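Local coordinates for protein flavin-dependent monooxygenase, oxygenase subunit HsaA (Rhodococcus sp., PDB 2RFQ) that hydroxylates the phenolic ring of the steroid catabolite 3-HSA ortho to its hydroxyl group, using reduced FMN and molecular oxygen, in the breakdown of cholesterol, at residues G48-L53 with D113-S118; D254-H259 with D338-S343; S298-D303 with L320-D325. All coordinates share one frame; numbering follows the deposited sequence.

In the fold
The three contacts follow the acyl-CoA dehydrogenase-like fold of this enzyme from its N-terminal helices and central sheet to its C-terminal helical bundle. Contact 1 closes first along the chain, joining the loop after helix 38-47 to the residues leading into strand 116-119. Contacts 2 and 3 both use helix 316-344: residues 338-343 meet helix 233-266, residues 320-325 meet helix 277-309, and contact 3 falls between the two segments of contact 2. Centre to centre, contacts 2 and 3 are about 28 Å apart, and contact 1 lies about 32 Å from contact 2 and about 24 Å from contact 3. Helix 316-344 thus packs on two other bundle helices, near a ligand pocket at contact 2 and against another subunit at contact 3.

Contact 1 of 3, residues G48-L53 with D113-S118; sequences GFFRLL and DVRISS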
loop_
_atom_site.group_PDB
_atom_site.type_symbol
_atom_site.label_atom_id
_atom_site.label_comp_id
_atom_site.label_asym_id
_atom_site.label_seq_id
_atom_site.Cartn_x
_atom_site.Cartn_y
_atom_site.Cartn_z
ATOM N N GLY A 48 -30.589 -22.468 17.053
ATOM C CA GLY A 48 -29.606 -23.179 17.873
ATOM C C GLY A 48 -28.259 -22.480 17.968
ATOM O O GLY A 48 -27.341 -22.955 18.642
ATOM N N PHE A 49 -28.132 -21.338 17.294
ATOM C CA PHE A 49 -26.864 -20.626 17.230
ATOM C C PHE A 49 -26.213 -20.373 18.594
ATOM O O PHE A 49 -25.022 -20.615 18.763
ATOM C CB PHE A 49 -27.007 -19.271 16.505
ATOM C CG PHE A 49 -25.759 -18.424 16.652
ATOM C CD1 PHE A 49 -24.611 -18.735 15.901
ATOM C CD2 PHE A 49 -25.705 -17.390 17.586
ATOM C CE1 PHE A 49 -23.417 -18.020 16.080
ATOM C CE2 PHE A 49 -24.523 -16.639 17.760
ATOM C CZ PHE A 49 -23.365 -16.972 17.001
ATOM N N PHE A 50 -26.978 -19.840 19.544
ATOM C CA PHE A 50 -26.376 -19.479 20.840
ATOM C C PHE A 50 -25.910 -20.720 21.610
ATOM O O PHE A 50 -25.014 -20.625 22.446
ATOM C CB PHE A 50 -27.303 -18.597 21.674
ATOM C CG PHE A 50 -27.542 -17.243 21.051
ATOM C CD1 PHE A 50 -26.495 -16.335 20.929
ATOM C CD2 PHE A 50 -28.797 -16.911 20.549
ATOM C CE1 PHE A 50 -26.688 -15.090 20.301
ATOM C CE2 PHE A 50 -29.010 -15.656 19.916
ATOM C CZ PHE A 50 -27.955 -14.759 19.809
ATOM N N ARG A 51 -26.488 -21.873 21.279
ATOM C CA ARG A 51 -26.081 -23.132 21.921
ATOM C C ARG A 51 -24.775 -23.706 21.370
ATOM O O ARG A 51 -24.248 -24.664 21.932
ATOM C CB ARG A 51 -27.188 -24.193 21.770
ATOM C CG ARG A 51 -28.490 -23.779 22.398
ATOM C CD ARG A 51 -29.415 -24.992 22.442
ATOM N NE ARG A 51 -30.595 -24.762 23.270
ATOM C CZ ARG A 51 -30.629 -24.820 24.605
ATOM N NH1 ARG A 51 -29.525 -25.079 25.325
ATOM N NH2 ARG A 51 -31.786 -24.615 25.229
ATOM N N LEU A 52 -24.248 -23.131 20.288
ATOM C CA LEU A 52 -23.086 -23.729 19.628
ATOM C C LEU A 52 -21.894 -24.000 20.559
ATOM O O LEU A 52 -21.365 -25.108 20.536
ATOM C CB LEU A 52 -22.640 -22.918 18.415
ATOM C CG LEU A 52 -23.486 -23.143 17.162
ATOM C CD1 LEU A 52 -23.049 -22.150 16.069
ATOM C CD2 LEU A 52 -23.379 -24.571 16.652
ATOM N N LEU A 53 -21.476 -23.006 21.348
ATOM C CA LEU A 53 -20.352 -23.219 22.284
ATOM C C LEU A 53 -20.810 -23.489 23.731
ATOM O O LEU A 53 -19.987 -23.492 24.663
ATOM C CB LEU A 53 -19.354 -22.056 22.242
ATOM C CG LEU A 53 -18.691 -21.835 20.871
ATOM C CD1 LEU A 53 -17.743 -20.662 20.973
ATOM C CD2 LEU A 53 -17.925 -23.063 20.380
ATOM N N ASP A 113 -31.628 -21.126 27.720
ATOM C CA ASP A 113 -31.530 -20.108 26.650
ATOM C C ASP A 113 -31.133 -18.721 27.161
ATOM O O ASP A 113 -31.064 -17.777 26.393
ATOM C CB ASP A 113 -32.852 -20.007 25.873
ATOM C CG ASP A 113 -33.145 -21.246 25.066
ATOM O OD1 ASP A 113 -32.322 -21.612 24.196
ATOM O OD2 ASP A 113 -34.197 -21.866 25.317
ATOM N N VAL A 114 -30.898 -18.583 28.460
ATOM C CA VAL A 114 -30.497 -17.276 28.993
ATOM C C VAL A 114 -29.177 -16.808 28.339
ATOM O O VAL A 114 -28.285 -17.619 28.094
ATOM C CB VAL A 114 -30.391 -17.339 30.531
ATOM C CG1 VAL A 114 -29.618 -16.141 31.094
ATOM C CG2 VAL A 114 -31.806 -17.434 31.134
ATOM N N ARG A 115 -29.083 -15.503 28.068
ATOM C CA ARG A 115 -27.918 -14.886 27.430
ATOM C C ARG A 115 -27.183 -13.962 28.404
ATOM O O ARG A 115 -27.760 -13.448 29.382
ATOM C CB ARG A 115 -28.343 -14.085 26.201
ATOM C CG ARG A 115 -28.776 -14.962 25.031
ATOM C CD ARG A 115 -29.157 -14.107 23.835
ATOM N NE ARG A 115 -30.495 -13.526 23.929
ATOM C CZ ARG A 115 -31.615 -14.169 23.575
ATOM N NH1 ARG A 115 -31.574 -15.445 23.153
ATOM N NH2 ARG A 115 -32.790 -13.551 23.681
ATOM N N ILE A 116 -25.916 -13.753 28.092
ATOM C CA ILE A 116 -25.002 -12.981 28.940
ATOM C C ILE A 116 -24.336 -11.964 28.021
ATOM O O ILE A 116 -23.972 -12.318 26.894
ATOM C CB ILE A 116 -23.895 -13.946 29.503
ATOM C CG1 ILE A 116 -24.513 -15.059 30.360
ATOM C CG2 ILE A 116 -22.858 -13.216 30.346
ATOM C CD1 ILE A 116 -24.589 -16.380 29.628
ATOM N N SER A 117 -24.198 -10.711 28.471
ATOM C CA SER A 117 -23.427 -9.724 27.688
ATOM C C SER A 117 -22.106 -9.498 28.397
ATOM O O SER A 117 -21.884 -10.072 29.475
ATOM C CB SER A 117 -24.206 -8.415 27.464
ATOM O OG SER A 117 -24.303 -7.635 28.646
ATOM N N SER A 118 -21.211 -8.707 27.811
ATOM C CA SER A 118 -19.934 -8.496 28.500
ATOM C C SER A 118 -19.378 -7.120 28.301
ATOM O O SER A 118 -19.823 -6.375 27.425
ATOM C CB SER A 118 -18.883 -9.483 27.983
ATOM O OG SER A 118 -18.571 -9.158 26.626
HETATM O O HOH W 1 -33.051 -23.440 22.410
HETATM O O HOH W 2 -34.646 -24.469 25.386
#
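R115 sets its CD over one face of the F50 ring, and this is the tight part of the contact. The CD of R115 sits 4.2 Å from the centroid of the F50 ring, only 7° off the ring normal, a CH-pi contact over the middle of the ring. F49 packs on the opposite face, so F50 is held between two side chains, with M41 and L44 of helix 38-47 beside it. A bend at chi3 (-79°) turns the R115 guanidinium away from a flat stack: its plane stands 44° from the ring, NE is hydrogen-bonded to the carbonyl of H147 and NH1 to Q45.

The other half is looser and wetter. R51 NH2 lies 3.2 Å from D113 OD1, but this oxygen is well out of the guanidinium plane, making a salt bridge of charge alone. Water 1 takes the NE hydrogen of R51 at 2.9 Å and donates to D113 OD1 at 2.7 Å. Water 2 accepts a weak bond from R51 NH2 and donates a sound one to D113 OD2; T112 also bonds to R51 NH2. The chemistry implies a ring packed on both faces beside an ion pair whose directed bonds run through water, just ahead of the strand that carries S118, a probable FMN-binding residue.

Contact 2 of 3, residues D254-H259 with D338-S343; sequences DAHVEH and DKLFES. With 1PS (3-pyridinium-1-ylpropane-1-sulfonate), chain E.
H256 turns one face of its imidazole to L340, whose CB lies 4.2 Å above the ring plane, toward the rim. The two side chains run across each other at a slant, and the closest touch is between H256 CD2 and L340 CD2 at 3.5 Å. With CG trans to the main-chain nitrogen (chi1 176°), H256 reaches out across the gap between the helices. Water 3 lies in the plane of the ring, 2.8 Å from H256 NE2, and is also 2.7 Å from S343 OG. One ring thus packs against a leucine by its face and meets a serine through water by its edge.

H259, one turn further on, presents a ring face to C6 of the bound pyridinium propanesulfonate, the linker carbon next to the pyridinium nitrogen, which lies 3.6 Å from H259 CE1. The sulfonate lies beside the helix, its O2 3.5 Å from H259 CB, and L355 N gives the ligand a hydrogen bond. A255 and H256 also belong to this pocket.

Helix 277-309 supplies I283 against H256 and A286 against L340, while L355 of helix 354-365 also packs on H256. The contact therefore lies buried where helices 233-266 and 316-344 meet two other helices of the C-terminal bundle.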
loop_
_atom_site.group_PDB
_atom_site.type_symbol
_atom_site.label_atom_id
_atom_site.label_comp_id
_atom_site.label_asym_id
_atom_site.label_seq_id
_atom_site.Cartn_x
_atom_site.Cartn_y
_atom_site.Cartn_z
ATOM N N ASP A 254 -20.409 -9.597 -1.884
ATOM C CA ASP A 254 -21.558 -10.159 -2.600
ATOM C C ASP A 254 -22.503 -9.046 -3.043
ATOM O O ASP A 254 -23.007 -9.090 -4.173
ATOM C CB ASP A 254 -22.288 -11.155 -1.705
ATOM C CG ASP A 254 -21.522 -12.456 -1.522
ATOM O OD1 ASP A 254 -20.578 -12.777 -2.306
ATOM O OD2 ASP A 254 -21.883 -13.183 -0.564
ATOM N N ALA A 255 -22.731 -8.049 -2.180
ATOM C CA ALA A 255 -23.654 -6.943 -2.507
ATOM C C ALA A 255 -23.080 -6.183 -3.704
ATOM O O ALA A 255 -23.792 -5.905 -4.683
ATOM C CB ALA A 255 -23.845 -5.991 -1.289
ATOM N N HIS A 256 -21.781 -5.906 -3.640
ATOM C CA HIS A 256 -21.097 -5.164 -4.707
ATOM C C HIS A 256 -21.125 -5.910 -6.022
ATOM O O HIS A 256 -21.522 -5.357 -7.057
ATOM C CB HIS A 256 -19.644 -4.877 -4.294
ATOM C CG HIS A 256 -18.832 -4.202 -5.360
ATOM N ND1 HIS A 256 -18.988 -2.868 -5.681
ATOM C CD2 HIS A 256 -17.848 -4.673 -6.164
ATOM C CE1 HIS A 256 -18.125 -2.546 -6.633
ATOM N NE2 HIS A 256 -17.415 -3.625 -6.937
ATOM N N VAL A 257 -20.746 -7.184 -5.995
ATOM C CA VAL A 257 -20.739 -7.969 -7.247
ATOM C C VAL A 257 -22.148 -8.156 -7.835
ATOM O O VAL A 257 -22.317 -8.086 -9.058
ATOM C CB VAL A 257 -19.979 -9.302 -7.081
ATOM C CG1 VAL A 257 -20.127 -10.218 -8.335
ATOM C CG2 VAL A 257 -18.516 -9.021 -6.780
ATOM N N GLU A 258 -23.153 -8.357 -6.979
ATOM C CA GLU A 258 -24.543 -8.459 -7.469
ATOM C C GLU A 258 -24.975 -7.178 -8.165
ATOM O O GLU A 258 -25.467 -7.218 -9.301
ATOM C CB GLU A 258 -25.502 -8.778 -6.328
ATOM C CG GLU A 258 -26.985 -8.761 -6.749
ATOM C CD GLU A 258 -27.878 -9.156 -5.604
ATOM O OE1 GLU A 258 -28.106 -8.319 -4.706
ATOM O OE2 GLU A 258 -28.336 -10.317 -5.593
ATOM N N HIS A 259 -24.740 -6.040 -7.520
ATOM C CA HIS A 259 -25.147 -4.762 -8.093
ATOM C C HIS A 259 -24.356 -4.446 -9.365
ATOM O O HIS A 259 -24.940 -4.096 -10.400
ATOM C CB HIS A 259 -24.995 -3.642 -7.080
ATOM C CG HIS A 259 -25.451 -2.321 -7.597
ATOM N ND1 HIS A 259 -26.783 -1.962 -7.628
ATOM C CD2 HIS A 259 -24.765 -1.285 -8.142
ATOM C CE1 HIS A 259 -26.894 -0.749 -8.143
ATOM N NE2 HIS A 259 -25.688 -0.320 -8.472
ATOM N N ASP A 338 -12.976 -1.402 1.719
ATOM C CA ASP A 338 -12.581 -0.075 1.242
ATOM C C ASP A 338 -12.432 -0.053 -0.285
ATOM O O ASP A 338 -12.934 0.887 -0.951
ATOM C CB ASP A 338 -11.282 0.381 1.912
ATOM C CG ASP A 338 -11.499 0.817 3.355
ATOM O OD1 ASP A 338 -12.658 0.809 3.816
ATOM O OD2 ASP A 338 -10.516 1.166 4.037
ATOM N N LYS A 339 -11.769 -1.081 -0.836
ATOM C CA LYS A 339 -11.568 -1.174 -2.274
ATOM C C LYS A 339 -12.917 -1.206 -2.979
ATOM O O LYS A 339 -13.104 -0.523 -3.993
ATOM C CB LYS A 339 -10.771 -2.435 -2.663
ATOM C CG LYS A 339 -9.317 -2.435 -2.272
ATOM C CD LYS A 339 -8.656 -3.752 -2.753
ATOM C CE LYS A 339 -7.163 -3.802 -2.427
ATOM N NZ LYS A 339 -6.855 -3.598 -0.952
ATOM N N LEU A 340 -13.850 -1.999 -2.444
ATOM C CA LEU A 340 -15.155 -2.183 -3.109
ATOM C C LEU A 340 -15.980 -0.896 -3.031
ATOM O O LEU A 340 -16.595 -0.468 -4.035
ATOM C CB LEU A 340 -15.944 -3.349 -2.504
ATOM C CG LEU A 340 -15.213 -4.692 -2.599
ATOM C CD1 LEU A 340 -15.913 -5.777 -1.768
ATOM C CD2 LEU A 340 -15.122 -5.110 -4.044
ATOM N N PHE A 341 -15.990 -0.280 -1.853
ATOM C CA PHE A 341 -16.770 0.941 -1.648
ATOM C C PHE A 341 -16.231 2.040 -2.574
ATOM O O PHE A 341 -17.001 2.748 -3.247
ATOM C CB PHE A 341 -16.683 1.328 -0.160
ATOM C CG PHE A 341 -17.351 2.630 0.184
ATOM C CD1 PHE A 341 -18.703 2.815 -0.023
ATOM C CD2 PHE A 341 -16.603 3.680 0.722
ATOM C CE1 PHE A 341 -19.325 4.040 0.316
ATOM C CE2 PHE A 341 -17.218 4.906 1.065
ATOM C CZ PHE A 341 -18.582 5.079 0.845
ATOM N N GLU A 342 -14.908 2.169 -2.633
ATOM C CA GLU A 342 -14.265 3.156 -3.519
ATOM C C GLU A 342 -14.628 2.877 -4.991
ATOM O O GLU A 342 -14.970 3.780 -5.740
ATOM C CB GLU A 342 -12.750 3.168 -3.361
ATOM C CG GLU A 342 -12.063 4.262 -4.230
ATOM C CD GLU A 342 -10.522 4.219 -4.185
ATOM O OE1 GLU A 342 -9.941 3.197 -3.763
ATOM O OE2 GLU A 342 -9.885 5.195 -4.612
ATOM N N SER A 343 -14.513 1.621 -5.402
ATOM C CA SER A 343 -14.853 1.261 -6.799
ATOM C C SER A 343 -16.309 1.582 -7.168
ATOM O O SER A 343 -16.614 2.074 -8.269
ATOM C CB SER A 343 -14.602 -0.229 -6.998
ATOM O OG SER A 343 -14.748 -0.569 -8.368
HETATM N N1 1PS E . -27.686 1.415 -4.783
HETATM C C1 1PS E . -27.779 2.760 -4.647
HETATM C C2 1PS E . -29.025 3.382 -4.541
HETATM C C3 1PS E . -28.790 0.641 -4.831
HETATM C C4 1PS E . -30.064 1.213 -4.736
HETATM C C5 1PS E . -30.179 2.598 -4.586
HETATM C C6 1PS E . -26.364 0.771 -4.898
HETATM C C7 1PS E . -25.591 0.816 -3.579
HETATM C C8 1PS E . -24.302 -0.003 -3.663
HETATM S S1 1PS E . -24.527 -1.601 -3.191
HETATM O O1 1PS E . -23.269 -2.292 -3.580
HETATM O O2 1PS E . -25.668 -2.234 -3.904
HETATM O O3 1PS E . -24.833 -1.630 -1.726
HETATM O O HOH W 3 -15.074 -3.262 -8.438
#

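Contact 3 of 3, residues S298-D303 with L320-D325; sequences SGNVAD and LRARRD
Helices 277-309 and 316-344 run nearly antiparallel here, their segments 298-303 and 320-325 crossing at -162° with axes 9.4 Å apart and the closest pair of CA atoms belonging to N300 and A322. This approach is consistent with the small A322 at this point: its CB meets the CB of N300 at 4.0 Å, and the asparagine side chain carries on past it between R321 and D325.

The N300 amide and the D325 carboxylate come from crossing side chains, yet their planes are only 14° apart, so the two flat groups meet almost coplanar. D325 is positioned by its neighbour in sequence: R324 grips it side-on, with NE bonded to D325 OD1 at 2.8 Å and NH2 to D325 OD2 at 3.1 Å. The first bond comes from above the carboxylate plane, the second on the syn side of its oxygen. S288 of the third subunit adds a hydrogen bond to D325 OD1. Such company probably favours an ionised carboxylate.

R321 and D303 face one another without direct contact. A bend at chi3 (-76°) brings the guanidinium edge of R321 to two waters that lie in its plane, facing D303. Water 5 is 2.6 Å from both R321 NH1 and D303 OD2, accepting from the arginine and donating to the aspartate, and water 4 makes a second, longer link from R321 NH2 to D303 OD2. E317 pairs with R321 NE, leaving the arginine shared between its own helix and the bridge.

Around this buried contact, helix 233-266 packs T235 on A322 and V301, and helix 65-76 also packs on V301. Helix 373-384 meets R323 and R324, while R295 of the third subunit lies against N300 and D303, placing the helix pair at a subunit interface of the tetramer.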
loop_
_atom_site.group_PDB
_atom_site.type_symbol
_atom_site.label_atom_id
_atom_site.label_comp_id
_atom_site.label_asym_id
_atom_site.label_seq_id
_atom_site.Cartn_x
_atom_site.Cartn_y
_atom_site.Cartn_z
ATOM N N SER A 298 -9.721 -18.993 10.328
ATOM C CA SER A 298 -10.281 -20.303 10.610
ATOM C C SER A 298 -9.187 -21.384 10.725
ATOM O O SER A 298 -9.290 -22.314 11.557
ATOM C CB SER A 298 -11.337 -20.645 9.565
ATOM O OG SER A 298 -10.780 -20.882 8.289
ATOM N N GLY A 299 -8.122 -21.245 9.921
ATOM C CA GLY A 299 -6.996 -22.204 9.915
ATOM C C GLY A 299 -6.284 -22.324 11.249
ATOM O O GLY A 299 -6.008 -23.445 11.726
ATOM N N ASN A 300 -5.942 -21.184 11.843
ATOM C CA ASN A 300 -5.263 -21.212 13.128
ATOM C C ASN A 300 -6.168 -21.810 14.212
ATOM O O ASN A 300 -5.709 -22.570 15.049
ATOM C CB ASN A 300 -4.791 -19.807 13.514
ATOM C CG ASN A 300 -3.674 -19.301 12.633
ATOM O OD1 ASN A 300 -3.658 -18.100 12.258
ATOM N ND2 ASN A 300 -2.714 -20.165 12.319
ATOM N N VAL A 301 -7.458 -21.457 14.178
ATOM C CA VAL A 301 -8.412 -22.054 15.123
ATOM C C VAL A 301 -8.457 -23.581 14.928
ATOM O O VAL A 301 -8.375 -24.344 15.895
ATOM C CB VAL A 301 -9.818 -21.428 14.981
ATOM C CG1 VAL A 301 -10.837 -22.282 15.706
ATOM C CG2 VAL A 301 -9.810 -20.012 15.590
ATOM N N ALA A 302 -8.571 -24.009 13.674
ATOM C CA ALA A 302 -8.610 -25.461 13.381
ATOM C C ALA A 302 -7.347 -26.207 13.892
ATOM O O ALA A 302 -7.433 -27.321 14.449
ATOM C CB ALA A 302 -8.814 -25.683 11.870
ATOM N N ASP A 303 -6.185 -25.598 13.696
ATOM C CA ASP A 303 -4.923 -26.198 14.128
ATOM C C ASP A 303 -4.857 -26.306 15.638
ATOM O O ASP A 303 -4.469 -27.353 16.184
ATOM C CB ASP A 303 -3.743 -25.394 13.584
ATOM C CG ASP A 303 -3.550 -25.573 12.078
ATOM O OD1 ASP A 303 -4.297 -26.343 11.436
ATOM O OD2 ASP A 303 -2.604 -24.968 11.552
ATOM N N LEU A 320 0.846 -17.372 19.085
ATOM C CA LEU A 320 1.402 -16.131 18.518
ATOM C C LEU A 320 1.009 -15.949 17.055
ATOM O O LEU A 320 0.609 -14.838 16.630
ATOM C CB LEU A 320 2.939 -16.106 18.647
ATOM C CG LEU A 320 3.451 -15.936 20.078
ATOM C CD1 LEU A 320 4.954 -16.276 20.150
ATOM C CD2 LEU A 320 3.202 -14.523 20.594
ATOM N N ARG A 321 1.106 -17.034 16.272
ATOM C CA ARG A 321 0.663 -16.972 14.866
ATOM C C ARG A 321 -0.827 -16.623 14.757
ATOM O O ARG A 321 -1.235 -15.867 13.864
ATOM C CB ARG A 321 0.939 -18.280 14.102
ATOM C CG ARG A 321 2.400 -18.401 13.718
ATOM C CD ARG A 321 2.624 -19.542 12.745
ATOM N NE ARG A 321 2.577 -20.820 13.433
ATOM C CZ ARG A 321 1.685 -21.777 13.241
ATOM N NH1 ARG A 321 0.707 -21.632 12.342
ATOM N NH2 ARG A 321 1.793 -22.903 13.946
ATOM N N ALA A 322 -1.628 -17.178 15.663
ATOM C CA ALA A 322 -3.060 -16.927 15.681
ATOM C C ALA A 322 -3.329 -15.442 15.842
ATOM O O ALA A 322 -4.074 -14.856 15.076
ATOM C CB ALA A 322 -3.748 -17.751 16.785
ATOM N N ARG A 323 -2.680 -14.824 16.835
ATOM C CA ARG A 323 -2.859 -13.377 17.035
ATOM C C ARG A 323 -2.383 -12.537 15.843
ATOM O O ARG A 323 -3.065 -11.595 15.413
ATOM C CB ARG A 323 -2.186 -12.951 18.331
ATOM C CG ARG A 323 -3.043 -13.260 19.557
ATOM C CD ARG A 323 -4.151 -12.217 19.692
ATOM N NE ARG A 323 -3.595 -10.934 20.179
ATOM C CZ ARG A 323 -4.056 -9.725 19.854
ATOM N NH1 ARG A 323 -5.093 -9.577 19.010
ATOM N NH2 ARG A 323 -3.479 -8.658 20.399
ATOM N N ARG A 324 -1.214 -12.902 15.314
ATOM C CA ARG A 324 -0.657 -12.245 14.116
ATOM C C ARG A 324 -1.670 -12.219 12.972
ATOM O O ARG A 324 -1.951 -11.178 12.407
ATOM C CB ARG A 324 0.618 -12.972 13.681
ATOM C CG ARG A 324 1.194 -12.466 12.348
ATOM C CD ARG A 324 2.220 -13.458 11.750
ATOM N NE ARG A 324 1.532 -14.628 11.230
ATOM C CZ ARG A 324 2.119 -15.776 10.889
ATOM N NH1 ARG A 324 3.455 -15.947 11.011
ATOM N NH2 ARG A 324 1.372 -16.760 10.394
ATOM N N ASP A 325 -2.219 -13.386 12.639
ATOM C CA ASP A 325 -3.104 -13.508 11.489
ATOM C C ASP A 325 -4.491 -12.968 11.763
ATOM O O ASP A 325 -5.207 -12.591 10.832
ATOM C CB ASP A 325 -3.180 -14.982 11.071
ATOM C CG ASP A 325 -1.844 -15.512 10.512
ATOM O OD1 ASP A 325 -0.985 -14.700 10.077
ATOM O OD2 ASP A 325 -1.679 -16.747 10.519
HETATM O O HOH W 4 -0.011 -25.211 12.913
HETATM O O HOH W 5 -1.631 -22.542 11.581
#